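Local coordinates for extracellular solute-binding protein, family 5 (Chelativorans sp., PDB 6WM6) that binds EDTA and other aminopolycarboxylates in the periplasm, probably handing them to an ABC transporter, at residues A[47-52]-A[251-256]; A[311-316]-A[521-526]; A[405-410]-A[453-458]. All coordinates share one frame; numbering follows the deposited sequence.

Overall arrangement
Contacts 2 and 3 belong to one seven-stranded mixed sheet, whereas contact 1 lies in a separate four-stranded mixed sheet, with its centre about 44 Å from that of contact 2 and 42 Å from that of contact 3. Contacts 2 and 3 are close, their centres 11 Å apart, and they touch directly: Asn312 N approaches Asp455 O at 2.9 Å, a probable hydrogen bond, and Leu311 packs on Leu456. Along the chain, contact 3 is nested within the loop that contact 2 closes, while contact 1 closes before either opens. A 1,2-ethanediol, probably from the crystallisation liquor, sits about 4 Å from the Phe52 side chain.

Contact 1 (A[47-52]-A[251-256]); sequences GGEVTF and KLKFRI
Two parallel strands, 49-52 and 251-256, pair here through five backbone hydrogen bonds that alternate in direction. Lys251 N reaches Gly48 O at a long 3.3 Å, before the first strand begins. The next bond, Val50 N to Lys251 O, is also 3.3 Å, and the pairing then tightens: Lys253 N lies 2.9 Å from Val50 O, nearly along its C=O axis, and Phe52 N 2.8 Å from Lys253 O. Arg255 N closes the series on Phe52 O at 2.9 Å, coming in 38° out of the carbonyl plane. On the face carrying Glu49, Thr51 and Lys253, the extended Lys253 chain crosses obliquely past Thr51 and brings NZ to the syn lone pair of Glu49 OE1, a 3.0 Å salt bridge. Glu49 OE2 instead lies against the methylenes of Lys251, 3.5 Å from CG; the Lys251 ammonium is paired with Glu225. Arg255 turns its guanidinium to Glu271 and Gln231. On the other face Phe52 CB packs 3.7 Å from Phe254 CD1; the two side chains run alongside each other with their ring planes oblique, at 57°. Beyond the pair, Thr51 N is bound by the Asp273 carboxylate and Val50 and Phe52 rest on Val274, while strand 232-237 continues the sheet from 251-256 and helix 71-77 packs on Phe254.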
ATOM      1  N   GLY A  47      23.387   3.155 -21.452  1.00 22.29           N
ATOM      2  CA  GLY A  47      22.886   4.360 -22.072  1.00 22.63           C
ATOM      3  C   GLY A  47      21.407   4.272 -22.406  1.00 20.69           C
ATOM      4  O   GLY A  47      20.734   3.270 -22.160  1.00 23.82           O
ATOM      5  N   GLY A  48      20.907   5.356 -22.963  1.00 23.66           N
ATOM      6  CA  GLY A  48      19.514   5.431 -23.331  1.00 22.51           C
ATOM      7  C   GLY A  48      18.648   6.059 -22.262  1.00 20.09           C
ATOM      8  O   GLY A  48      19.125   6.575 -21.254  1.00 21.04           O
ATOM      9  N   GLU A  49      17.342   6.024 -22.502  1.00 20.54           N
ATOM     10  CA  GLU A  49      16.385   6.650 -21.595  1.00 21.01           C
ATOM     11  C   GLU A  49      15.139   5.793 -21.485  1.00 19.62           C
ATOM     12  O   GLU A  49      14.778   5.080 -22.427  1.00 21.78           O
ATOM     13  CB  GLU A  49      15.976   8.056 -22.064  1.00 22.61           C
ATOM     14  CG  GLU A  49      17.141   9.001 -22.336  1.00 30.27           C
ATOM     15  CD  GLU A  49      16.690  10.439 -22.533  1.00 31.65           C
ATOM     16  OE1 GLU A  49      15.466  10.677 -22.537  1.00 29.83           O
ATOM     17  OE2 GLU A  49      17.565  11.322 -22.675  1.00 37.18           O
ATOM     18  N   VAL A  50      14.487   5.860 -20.331  1.00 18.34           N
ATOM     19  CA  VAL A  50      13.194   5.227 -20.083  1.00 18.61           C
ATOM     20  C   VAL A  50      12.283   6.278 -19.462  1.00 18.99           C
ATOM     21  O   VAL A  50      12.707   7.024 -18.563  1.00 19.23           O
ATOM     22  CB  VAL A  50      13.322   4.007 -19.155  1.00 19.96           C
ATOM     23  CG1 VAL A  50      11.948   3.576 -18.603  1.00 19.60           C
ATOM     24  CG2 VAL A  50      14.021   2.867 -19.872  1.00 20.47           C
ATOM     25  N   THR A  51      11.036   6.327 -19.928  1.00 18.75           N
ATOM     26  CA  THR A  51      10.016   7.205 -19.376  1.00 17.48           C
ATOM     27  C   THR A  51       8.880   6.374 -18.801  1.00 17.43           C
ATOM     28  O   THR A  51       8.307   5.531 -19.496  1.00 18.63           O
ATOM     29  CB  THR A  51       9.500   8.170 -20.429  1.00 19.74           C
ATOM     30  OG1 THR A  51      10.583   8.992 -20.897  1.00 20.44           O
ATOM     31  CG2 THR A  51       8.441   9.078 -19.852  1.00 19.21           C
ATOM     32  N   PHE A  52       8.549   6.640 -17.541  1.00 17.20           N
ATOM     33  CA  PHE A  52       7.544   5.910 -16.761  1.00 17.00           C
ATOM     34  C   PHE A  52       6.425   6.883 -16.420  1.00 17.80           C
ATOM     35  O   PHE A  52       6.668   7.938 -15.826  1.00 18.98           O
ATOM     36  CB  PHE A  52       8.252   5.393 -15.498  1.00 17.87           C
ATOM     37  CG  PHE A  52       7.463   4.442 -14.626  1.00 18.96           C
ATOM     38  CD1 PHE A  52       6.298   4.832 -13.997  1.00 19.31           C
ATOM     39  CD2 PHE A  52       7.938   3.163 -14.385  1.00 18.38           C
ATOM     40  CE1 PHE A  52       5.604   3.937 -13.169  1.00 21.04           C
ATOM     41  CE2 PHE A  52       7.254   2.288 -13.557  1.00 19.40           C
ATOM     42  CZ  PHE A  52       6.097   2.676 -12.959  1.00 19.17           C
ATOM     43  N   LYS A 251      19.126   8.777 -18.806  1.00 19.00           N
ATOM     44  CA  LYS A 251      18.054   9.486 -18.136  1.00 19.15           C
ATOM     45  C   LYS A 251      16.931   8.521 -17.799  1.00 17.91           C
ATOM     46  O   LYS A 251      16.612   7.607 -18.572  1.00 18.75           O
ATOM     47  CB  LYS A 251      17.488  10.647 -18.970  1.00 21.92           C
ATOM     48  CG  LYS A 251      18.540  11.671 -19.363  1.00 23.71           C
ATOM     49  CD  LYS A 251      17.925  13.027 -19.672  1.00 29.58           C
ATOM     50  CE  LYS A 251      18.994  14.000 -20.162  1.00 32.90           C
ATOM     51  NZ  LYS A 251      18.468  15.387 -20.308  1.00 40.35           N
ATOM     52  N   LEU A 252      16.338   8.734 -16.623  1.00 18.06           N
ATOM     53  CA  LEU A 252      15.124   8.064 -16.172  1.00 17.78           C
ATOM     54  C   LEU A 252      14.109   9.169 -15.916  1.00 18.28           C
ATOM     55  O   LEU A 252      14.385  10.105 -15.144  1.00 19.28           O
ATOM     56  CB  LEU A 252      15.397   7.289 -14.884  1.00 18.65           C
ATOM     57  CG  LEU A 252      14.163   6.702 -14.203  1.00 19.41           C
ATOM     58  CD1 LEU A 252      13.443   5.719 -15.113  1.00 22.07           C
ATOM     59  CD2 LEU A 252      14.593   6.027 -12.894  1.00 22.58           C
ATOM     60  N   LYS A 253      12.976   9.109 -16.597  1.00 18.01           N
ATOM     61  CA  LYS A 253      11.989  10.171 -16.559  1.00 17.36           C
ATOM     62  C   LYS A 253      10.665   9.633 -16.045  1.00 18.23           C
ATOM     63  O   LYS A 253      10.280   8.496 -16.350  1.00 18.97           O
ATOM     64  CB  LYS A 253      11.783  10.763 -17.966  1.00 19.21           C
ATOM     65  CG  LYS A 253      12.985  11.562 -18.449  1.00 20.84           C
ATOM     66  CD  LYS A 253      12.884  11.939 -19.912  1.00 22.55           C
ATOM     67  CE  LYS A 253      14.030  12.863 -20.273  1.00 24.95           C
ATOM     68  NZ  LYS A 253      14.028  13.174 -21.727  1.00 30.84           N
ATOM     69  N   PHE A 254       9.963  10.457 -15.261  1.00 17.87           N
ATOM     70  CA  PHE A 254       8.596  10.174 -14.830  1.00 18.87           C
ATOM     71  C   PHE A 254       7.704  11.243 -15.430  1.00 18.14           C
ATOM     72  O   PHE A 254       7.853  12.430 -15.108  1.00 18.93           O
ATOM     73  CB  PHE A 254       8.523  10.129 -13.310  1.00 18.23           C
ATOM     74  CG  PHE A 254       9.309   9.006 -12.712  1.00 18.54           C
ATOM     75  CD1 PHE A 254       8.792   7.718 -12.699  1.00 18.23           C
ATOM     76  CD2 PHE A 254      10.558   9.233 -12.183  1.00 20.98           C
ATOM     77  CE1 PHE A 254       9.506   6.676 -12.155  1.00 19.84           C
ATOM     78  CE2 PHE A 254      11.288   8.179 -11.613  1.00 20.69           C
ATOM     79  CZ  PHE A 254      10.768   6.915 -11.608  1.00 19.52           C
ATOM     80  N   ARG A 255       6.828  10.829 -16.336  1.00 19.55           N
ATOM     81  CA  ARG A 255       5.930  11.733 -17.037  0.59 19.80           C
ATOM     82  C   ARG A 255       4.576  11.726 -16.341  1.00 20.86           C
ATOM     83  O   ARG A 255       3.980  10.666 -16.148  1.00 21.67           O
ATOM     84  CB  ARG A 255       5.774  11.265 -18.481  0.59 20.74           C
ATOM     85  CG  ARG A 255       4.780  12.080 -19.309  0.59 24.92           C
ATOM     86  CD  ARG A 255       5.365  13.381 -19.804  0.59 31.32           C
ATOM     87  NE  ARG A 255       4.477  13.983 -20.804  0.59 35.03           N
ATOM     88  CZ  ARG A 255       3.673  15.017 -20.581  0.59 29.92           C
ATOM     89  NH1 ARG A 255       3.637  15.604 -19.396  0.59 30.00           N
ATOM     90  NH2 ARG A 255       2.904  15.468 -21.563  0.59 33.33           N
ATOM     91  N   ILE A 256       4.100  12.910 -15.977  1.00 21.39           N
ATOM     92  CA  ILE A 256       2.845  13.042 -15.248  1.00 22.96           C
ATOM     93  C   ILE A 256       1.682  13.004 -16.234  1.00 24.20           C
ATOM     94  O   ILE A 256       1.581  13.875 -17.104  1.00 28.24           O
ATOM     95  CB  ILE A 256       2.856  14.331 -14.408  1.00 25.57           C
ATOM     96  CG1 ILE A 256       3.948  14.204 -13.330  1.00 28.26           C
ATOM     97  CG2 ILE A 256       1.494  14.587 -13.784  1.00 30.47           C
ATOM     98  CD1 ILE A 256       4.559  15.514 -12.908  1.00 31.41           C
TER

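Contact 2 (A[311-316]-A[521-526]); sequences LNSKAG and YAALFP
An Asx turn at Asn312, following the end of strand 305-311, meets the tight junction where helix 504-521 gives way to strand 524-537. The first shell has two anchors. At one, Leu311 N donates to Ala523 O across 2.9 Å, approaching from 42° above the carbonyl plane rather than along a lone pair. The Leu311 side chain folds over the same peptide, its CD1 branch 3.5 Å from Ala523 C, so the carbonyl is gripped by a polar donor and also packed by a methyl group. At the other anchor, the Tyr521 hydroxyl donates to Ser313 OG at 2.9 Å. The serine oxygen lies at the edge of the phenol ring, near its plane, and Ser313 CB comes 3.7 Å from Tyr521 CE2. Ser313 OG is also hydrogen-bonded to the carbonyl of Phe484, so this oxygen links three parts of the chain.

Further out, torsions and second-shell residues set these groups in place. Tyr521 CG stands anti to the backbone N (chi1 -171°), which carries the hydroxyl across to the serine. Ala522, the first residue past the helix, takes a positive phi of 61° and turns the chain into the strand. Arg324 secures this helix end, bonding Tyr521 O and making a cation-pi contact with its ring. On the opposing segment, Asn312 ND2 is held by Ser451 O and Phe454 O, while OD1 accepts from Lys314 N at 3.0 Å and, weakly, from Ala315 N at 3.2 Å.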
ATOM      1  N   LEU A 311     -18.853  -0.838   6.692  1.00 16.18           N
ATOM      2  CA  LEU A 311     -20.211  -0.618   7.164  1.00 16.03           C
ATOM      3  C   LEU A 311     -20.133   0.322   8.365  1.00 16.62           C
ATOM      4  O   LEU A 311     -19.302   0.138   9.251  1.00 18.68           O
ATOM      5  CB  LEU A 311     -20.895  -1.938   7.542  1.00 16.88           C
ATOM      6  CG  LEU A 311     -20.960  -2.977   6.426  1.00 15.85           C
ATOM      7  CD1 LEU A 311     -19.725  -3.870   6.437  1.00 17.97           C
ATOM      8  CD2 LEU A 311     -22.223  -3.835   6.549  1.00 18.90           C
ATOM      9  N   ASN A 312     -20.993   1.337   8.370  1.00 17.99           N
ATOM     10  CA  ASN A 312     -20.907   2.383   9.392  1.00 18.82           C
ATOM     11  C   ASN A 312     -21.529   1.883  10.695  1.00 18.49           C
ATOM     12  O   ASN A 312     -22.724   2.018  10.936  1.00 18.98           O
ATOM     13  CB  ASN A 312     -21.620   3.619   8.889  1.00 18.20           C
ATOM     14  CG  ASN A 312     -21.460   4.786   9.814  1.00 19.78           C
ATOM     15  OD1 ASN A 312     -20.952   4.635  10.920  1.00 20.12           O
ATOM     16  ND2 ASN A 312     -21.862   5.954   9.351  1.00 21.16           N
ATOM     17  N   SER A 313     -20.700   1.323  11.575  1.00 17.60           N
ATOM     18  CA  SER A 313     -21.194   0.818  12.851  1.00 18.75           C
ATOM     19  C   SER A 313     -21.408   1.939  13.856  1.00 21.21           C
ATOM     20  O   SER A 313     -21.968   1.672  14.935  1.00 22.09           O
ATOM     21  CB  SER A 313     -20.257  -0.223  13.457  1.00 18.36           C
ATOM     22  OG  SER A 313     -19.101   0.370  14.040  1.00 21.48           O
ATOM     23  N   LYS A 314     -20.967   3.159  13.535  1.00 21.46           N
ATOM     24  CA  LYS A 314     -21.060   4.262  14.495  1.00 22.61           C
ATOM     25  C   LYS A 314     -22.415   4.942  14.467  1.00 24.32           C
ATOM     26  O   LYS A 314     -22.846   5.491  15.497  1.00 28.64           O
ATOM     27  CB  LYS A 314     -19.997   5.317  14.206  1.00 22.38           C
ATOM     28  CG  LYS A 314     -18.571   4.842  14.347  1.00 28.32           C
ATOM     29  CD  LYS A 314     -17.617   5.989  14.015  1.00 35.64           C
ATOM     30  CE  LYS A 314     -16.224   5.492  13.716  1.00 49.81           C
ATOM     31  NZ  LYS A 314     -15.302   6.627  13.435  1.00 61.11           N
ATOM     32  N   ALA A 315     -23.097   4.953  13.328  1.00 21.22           N
ATOM     33  CA  ALA A 315     -24.302   5.755  13.186  1.00 22.62           C
ATOM     34  C   ALA A 315     -25.097   5.312  11.978  1.00 23.74           C
ATOM     35  O   ALA A 315     -24.560   4.718  11.044  1.00 22.95           O
ATOM     36  CB  ALA A 315     -23.949   7.243  13.079  1.00 25.39           C
ATOM     37  N   GLY A 316     -26.381   5.624  11.995  1.00 23.69           N
ATOM     38  CA  GLY A 316     -27.257   5.261  10.909  1.00 21.51           C
ATOM     39  C   GLY A 316     -27.697   3.815  10.993  1.00 19.56           C
ATOM     40  O   GLY A 316     -27.439   3.119  11.981  1.00 21.46           O
ATOM     41  N   TYR A 521     -17.782  -8.709  14.336  1.00 16.44           N
ATOM     42  CA  TYR A 521     -18.403  -7.392  14.462  1.00 17.03           C
ATOM     43  C   TYR A 521     -19.041  -6.928  13.156  1.00 16.55           C
ATOM     44  O   TYR A 521     -19.905  -6.046  13.183  1.00 17.82           O
ATOM     45  CB  TYR A 521     -17.325  -6.400  14.926  1.00 18.67           C
ATOM     46  CG  TYR A 521     -17.805  -5.038  15.325  1.00 17.12           C
ATOM     47  CD1 TYR A 521     -18.595  -4.866  16.458  1.00 19.76           C
ATOM     48  CD2 TYR A 521     -17.464  -3.913  14.587  1.00 19.78           C
ATOM     49  CE1 TYR A 521     -19.049  -3.586  16.833  1.00 20.59           C
ATOM     50  CE2 TYR A 521     -17.896  -2.656  14.956  1.00 21.13           C
ATOM     51  CZ  TYR A 521     -18.673  -2.498  16.063  1.00 21.36           C
ATOM     52  OH  TYR A 521     -19.113  -1.227  16.414  1.00 24.83           O
ATOM     53  N   ALA A 522     -18.616  -7.482  12.018  1.00 16.63           N
ATOM     54  CA  ALA A 522     -19.278  -7.283  10.733  1.00 17.48           C
ATOM     55  C   ALA A 522     -19.317  -5.822  10.291  1.00 17.26           C
ATOM     56  O   ALA A 522     -20.292  -5.366   9.692  1.00 18.22           O
ATOM     57  CB  ALA A 522     -20.683  -7.894  10.732  1.00 18.79           C
ATOM     58  N   ALA A 523     -18.248  -5.074  10.562  1.00 16.37           N
ATOM     59  CA  ALA A 523     -18.102  -3.709  10.074  1.00 16.23           C
ATOM     60  C   ALA A 523     -17.170  -3.592   8.871  1.00 16.39           C
ATOM     61  O   ALA A 523     -17.042  -2.498   8.292  1.00 16.90           O
ATOM     62  CB  ALA A 523     -17.633  -2.770  11.198  1.00 19.72           C
ATOM     63  N   LEU A 524     -16.535  -4.679   8.467  1.00 15.67           N
ATOM     64  CA  LEU A 524     -15.584  -4.648   7.346  1.00 15.84           C
ATOM     65  C   LEU A 524     -15.658  -5.985   6.618  1.00 16.58           C
ATOM     66  O   LEU A 524     -15.388  -7.047   7.203  1.00 17.41           O
ATOM     67  CB  LEU A 524     -14.171  -4.345   7.842  1.00 16.67           C
ATOM     68  CG  LEU A 524     -13.111  -4.137   6.770  1.00 15.73           C
ATOM     69  CD1 LEU A 524     -13.442  -2.958   5.901  1.00 18.22           C
ATOM     70  CD2 LEU A 524     -11.753  -3.931   7.457  1.00 17.22           C
ATOM     71  N   PHE A 525     -16.053  -5.929   5.350  1.00 15.74           N
ATOM     72  CA  PHE A 525     -16.254  -7.113   4.507  1.00 15.93           C
ATOM     73  C   PHE A 525     -15.182  -7.157   3.434  1.00 14.71           C
ATOM     74  O   PHE A 525     -15.188  -6.312   2.534  1.00 15.02           O
ATOM     75  CB  PHE A 525     -17.644  -6.999   3.871  1.00 15.97           C
ATOM     76  CG  PHE A 525     -18.016  -8.121   2.927  1.00 15.98           C
ATOM     77  CD1 PHE A 525     -18.450  -9.349   3.400  1.00 17.49           C
ATOM     78  CD2 PHE A 525     -18.011  -7.918   1.559  1.00 17.42           C
ATOM     79  CE1 PHE A 525     -18.847 -10.349   2.534  1.00 18.17           C
ATOM     80  CE2 PHE A 525     -18.372  -8.937   0.686  1.00 19.20           C
ATOM     81  CZ  PHE A 525     -18.803 -10.152   1.175  1.00 18.28           C
ATOM     82  N   PRO A 526     -14.237  -8.083   3.527  1.00 14.54           N
ATOM     83  CA  PRO A 526     -13.197  -8.182   2.497  1.00 14.34           C
ATOM     84  C   PRO A 526     -13.754  -8.835   1.250  1.00 14.78           C
ATOM     85  O   PRO A 526     -14.624  -9.710   1.325  1.00 15.95           O
ATOM     86  CB  PRO A 526     -12.137  -9.076   3.162  1.00 16.02           C
ATOM     87  CG  PRO A 526     -12.954 -10.017   4.063  1.00 16.54           C
ATOM     88  CD  PRO A 526     -14.162  -9.189   4.511  1.00 15.56           C
TER

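Contact 3 (A[405-410]-A[453-458]); sequences STLRLS and NFDLHL
Strand 407-410 is the first strand of a beta-alpha-beta unit with helix 416-429 and strand 436-439; on its other edge it runs parallel to strand 456-458. The charged interaction leads: Arg408 meets Asp455 side-on, NE 2.9 Å from OD2 and NH2 3.0 Å from OD1. Both carboxylate oxygens are approached from above their plane, which is turned 52° from the guanidinium. OD2 also takes Arg408 N on its anti lone pair, at 2.8 Å and almost straight (173°), and a water that bridges to Thr406 O. NH1 goes to Gly452 O, and Phe454 N lies over the guanidinium centre. An alanine in place of Arg408 would remove both side-chain bonds to Asp455 and the one to Gly452 O, and would probably loosen the loop leading into 456-458. Among backbone bonds, Arg408 O accepts from both Asp455 N and Leu456 N, Ser410 N donates to Leu456 O, and Leu458 N to Ser410 O. Apolar contact comes mainly from Leu409, whose CD1 sits 3.7 Å from Leu456 CB and reaches Leu458, both Leu409 and Leu458 touching Ala422 of the helix; Leu407 CD1 also packs on Leu456 CD1. On the opposite face, Ser410 OG lies at the edge of the imidazole, 2.9 Å from His457 ND1.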
ATOM      1  N   SER A 405     -34.074   3.623   6.228  1.00 24.25           N
ATOM      2  CA  SER A 405     -33.706   4.604   5.224  1.00 23.78           C
ATOM      3  C   SER A 405     -32.997   3.946   4.041  1.00 22.13           C
ATOM      4  O   SER A 405     -32.386   2.883   4.158  1.00 23.54           O
ATOM      5  CB  SER A 405     -32.761   5.633   5.834  1.00 28.80           C
ATOM      6  OG  SER A 405     -33.402   6.356   6.872  1.00 37.29           O
ATOM      7  N   THR A 406     -33.082   4.627   2.890  1.00 24.77           N
ATOM      8  CA  THR A 406     -32.236   4.269   1.752  1.00 22.87           C
ATOM      9  C   THR A 406     -30.774   4.359   2.175  1.00 23.86           C
ATOM     10  O   THR A 406     -30.356   5.336   2.813  1.00 25.38           O
ATOM     11  CB  THR A 406     -32.516   5.194   0.586  1.00 25.95           C
ATOM     12  OG1 THR A 406     -33.881   5.018   0.158  1.00 31.23           O
ATOM     13  CG2 THR A 406     -31.593   4.915  -0.572  1.00 25.47           C
ATOM     14  N   LEU A 407     -30.000   3.323   1.846  1.00 21.21           N
ATOM     15  CA  LEU A 407     -28.614   3.236   2.271  1.00 21.07           C
ATOM     16  C   LEU A 407     -27.714   4.008   1.328  1.00 23.31           C
ATOM     17  O   LEU A 407     -27.815   3.870   0.105  1.00 27.42           O
ATOM     18  CB  LEU A 407     -28.194   1.781   2.299  1.00 21.13           C
ATOM     19  CG  LEU A 407     -29.043   0.865   3.187  1.00 21.67           C
ATOM     20  CD1 LEU A 407     -28.532  -0.558   3.089  1.00 23.87           C
ATOM     21  CD2 LEU A 407     -29.027   1.342   4.623  1.00 22.39           C
ATOM     22  N   ARG A 408     -26.806   4.787   1.900  1.00 20.14           N
ATOM     23  CA  ARG A 408     -25.838   5.565   1.131  1.00 19.88           C
ATOM     24  C   ARG A 408     -24.586   4.712   0.970  1.00 19.38           C
ATOM     25  O   ARG A 408     -23.906   4.416   1.955  1.00 19.47           O
ATOM     26  CB  ARG A 408     -25.516   6.857   1.868  1.00 21.34           C
ATOM     27  CG  ARG A 408     -26.725   7.790   1.983  1.00 24.63           C
ATOM     28  CD  ARG A 408     -26.578   8.739   3.178  1.00 29.16           C
ATOM     29  NE  ARG A 408     -26.462   8.034   4.447  1.00 27.99           N
ATOM     30  CZ  ARG A 408     -26.120   8.608   5.601  1.00 30.14           C
ATOM     31  NH1 ARG A 408     -25.861   9.898   5.642  1.00 30.09           N
ATOM     32  NH2 ARG A 408     -26.040   7.881   6.714  1.00 30.27           N
ATOM     33  N   LEU A 409     -24.306   4.302  -0.270  1.00 19.54           N
ATOM     34  CA  LEU A 409     -23.155   3.466  -0.607  1.00 19.13           C
ATOM     35  C   LEU A 409     -22.215   4.308  -1.445  1.00 20.48           C
ATOM     36  O   LEU A 409     -22.523   4.627  -2.589  1.00 20.06           O
ATOM     37  CB  LEU A 409     -23.621   2.214  -1.337  1.00 22.67           C
ATOM     38  CG  LEU A 409     -22.566   1.320  -1.995  1.00 28.07           C
ATOM     39  CD1 LEU A 409     -21.362   1.092  -1.111  1.00 32.28           C
ATOM     40  CD2 LEU A 409     -23.222  -0.005  -2.378  1.00 25.51           C
ATOM     41  N   SER A 410     -21.100   4.716  -0.852  1.00 19.57           N
ATOM     42  CA  SER A 410     -20.135   5.577  -1.516  1.00 19.67           C
ATOM     43  C   SER A 410     -18.876   4.807  -1.904  1.00 19.31           C
ATOM     44  O   SER A 410     -18.549   3.748  -1.347  1.00 19.59           O
ATOM     45  CB  SER A 410     -19.779   6.792  -0.657  1.00 22.29           C
ATOM     46  OG  SER A 410     -19.125   6.418   0.538  1.00 20.78           O
ATOM     47  N   ASN A 453     -22.232  10.694   7.053  1.00 23.51           N
ATOM     48  CA  ASN A 453     -22.383  10.874   5.613  1.00 22.65           C
ATOM     49  C   ASN A 453     -22.336   9.604   4.772  1.00 23.88           C
ATOM     50  O   ASN A 453     -22.310   9.684   3.540  1.00 28.04           O
ATOM     51  CB  ASN A 453     -21.403  11.924   5.064  1.00 24.79           C
ATOM     52  CG  ASN A 453     -19.973  11.423   4.980  1.00 24.21           C
ATOM     53  OD1 ASN A 453     -19.653  10.281   5.335  1.00 23.74           O
ATOM     54  ND2 ASN A 453     -19.083  12.283   4.492  1.00 27.93           N
ATOM     55  N   PHE A 454     -22.346   8.422   5.388  1.00 21.42           N
ATOM     56  CA  PHE A 454     -22.357   7.179   4.619  1.00 19.47           C
ATOM     57  C   PHE A 454     -22.953   6.072   5.475  1.00 18.67           C
ATOM     58  O   PHE A 454     -22.958   6.135   6.702  1.00 20.45           O
ATOM     59  CB  PHE A 454     -20.941   6.754   4.152  1.00 19.67           C
ATOM     60  CG  PHE A 454     -20.115   6.106   5.232  1.00 19.32           C
ATOM     61  CD1 PHE A 454     -19.589   6.863   6.262  1.00 18.74           C
ATOM     62  CD2 PHE A 454     -19.884   4.753   5.229  1.00 18.30           C
ATOM     63  CE1 PHE A 454     -18.837   6.295   7.264  1.00 19.57           C
ATOM     64  CE2 PHE A 454     -19.132   4.154   6.235  1.00 20.30           C
ATOM     65  CZ  PHE A 454     -18.604   4.922   7.250  1.00 19.71           C
ATOM     66  N   ASP A 455     -23.416   5.020   4.811  1.00 17.74           N
ATOM     67  CA  ASP A 455     -23.766   3.770   5.474  1.00 17.65           C
ATOM     68  C   ASP A 455     -22.875   2.616   5.068  1.00 18.08           C
ATOM     69  O   ASP A 455     -22.509   1.790   5.918  1.00 17.72           O
ATOM     70  CB  ASP A 455     -25.233   3.440   5.163  1.00 19.02           C
ATOM     71  CG  ASP A 455     -26.172   4.551   5.556  1.00 20.74           C
ATOM     72  OD1 ASP A 455     -26.168   4.926   6.755  1.00 22.08           O
ATOM     73  OD2 ASP A 455     -26.870   5.126   4.688  1.00 22.47           O
ATOM     74  N   LEU A 456     -22.506   2.557   3.779  1.00 17.03           N
ATOM     75  CA  LEU A 456     -21.636   1.532   3.230  1.00 17.08           C
ATOM     76  C   LEU A 456     -20.604   2.244   2.368  1.00 17.09           C
ATOM     77  O   LEU A 456     -20.886   3.283   1.767  1.00 17.40           O
ATOM     78  CB  LEU A 456     -22.434   0.562   2.353  1.00 18.05           C
ATOM     79  CG  LEU A 456     -23.612  -0.156   3.033  1.00 18.02           C
ATOM     80  CD1 LEU A 456     -24.446  -0.896   1.971  1.00 21.13           C
ATOM     81  CD2 LEU A 456     -23.125  -1.124   4.070  1.00 19.55           C
ATOM     82  N   HIS A 457     -19.390   1.704   2.329  1.00 16.69           N
ATOM     83  CA  HIS A 457     -18.308   2.338   1.563  1.00 16.55           C
ATOM     84  C   HIS A 457     -17.418   1.272   0.938  1.00 15.77           C
ATOM     85  O   HIS A 457     -16.911   0.402   1.650  1.00 16.77           O
ATOM     86  CB  HIS A 457     -17.465   3.256   2.459  1.00 18.22           C
ATOM     87  CG  HIS A 457     -16.377   3.995   1.748  1.00 17.79           C
ATOM     88  ND1 HIS A 457     -16.628   5.062   0.928  1.00 19.09           N
ATOM     89  CD2 HIS A 457     -15.035   3.803   1.719  1.00 17.92           C
ATOM     90  CE1 HIS A 457     -15.484   5.523   0.443  1.00 18.37           C
ATOM     91  NE2 HIS A 457     -14.500   4.785   0.919  1.00 18.45           N
ATOM     92  N   LEU A 458     -17.242   1.332  -0.389  1.00 15.94           N
ATOM     93  CA  LEU A 458     -16.362   0.427  -1.115  1.00 16.22           C
ATOM     94  C   LEU A 458     -15.058   1.137  -1.417  1.00 16.14           C
ATOM     95  O   LEU A 458     -15.055   2.224  -1.980  1.00 18.59           O
ATOM     96  CB  LEU A 458     -17.002   0.014  -2.440  1.00 19.94           C
ATOM     97  CG  LEU A 458     -18.140  -0.968  -2.428  1.00 27.48           C
ATOM     98  CD1 LEU A 458     -18.863  -0.942  -3.766  1.00 28.57           C
ATOM     99  CD2 LEU A 458     -17.617  -2.366  -2.157  1.00 28.28           C
TER
HETATM  100  O   HOH W   1     -29.414   5.731   5.496  1.00 33.83           O
HETATM  101  O   HOH W   2     -24.939   7.636   9.102  1.00 50.60           O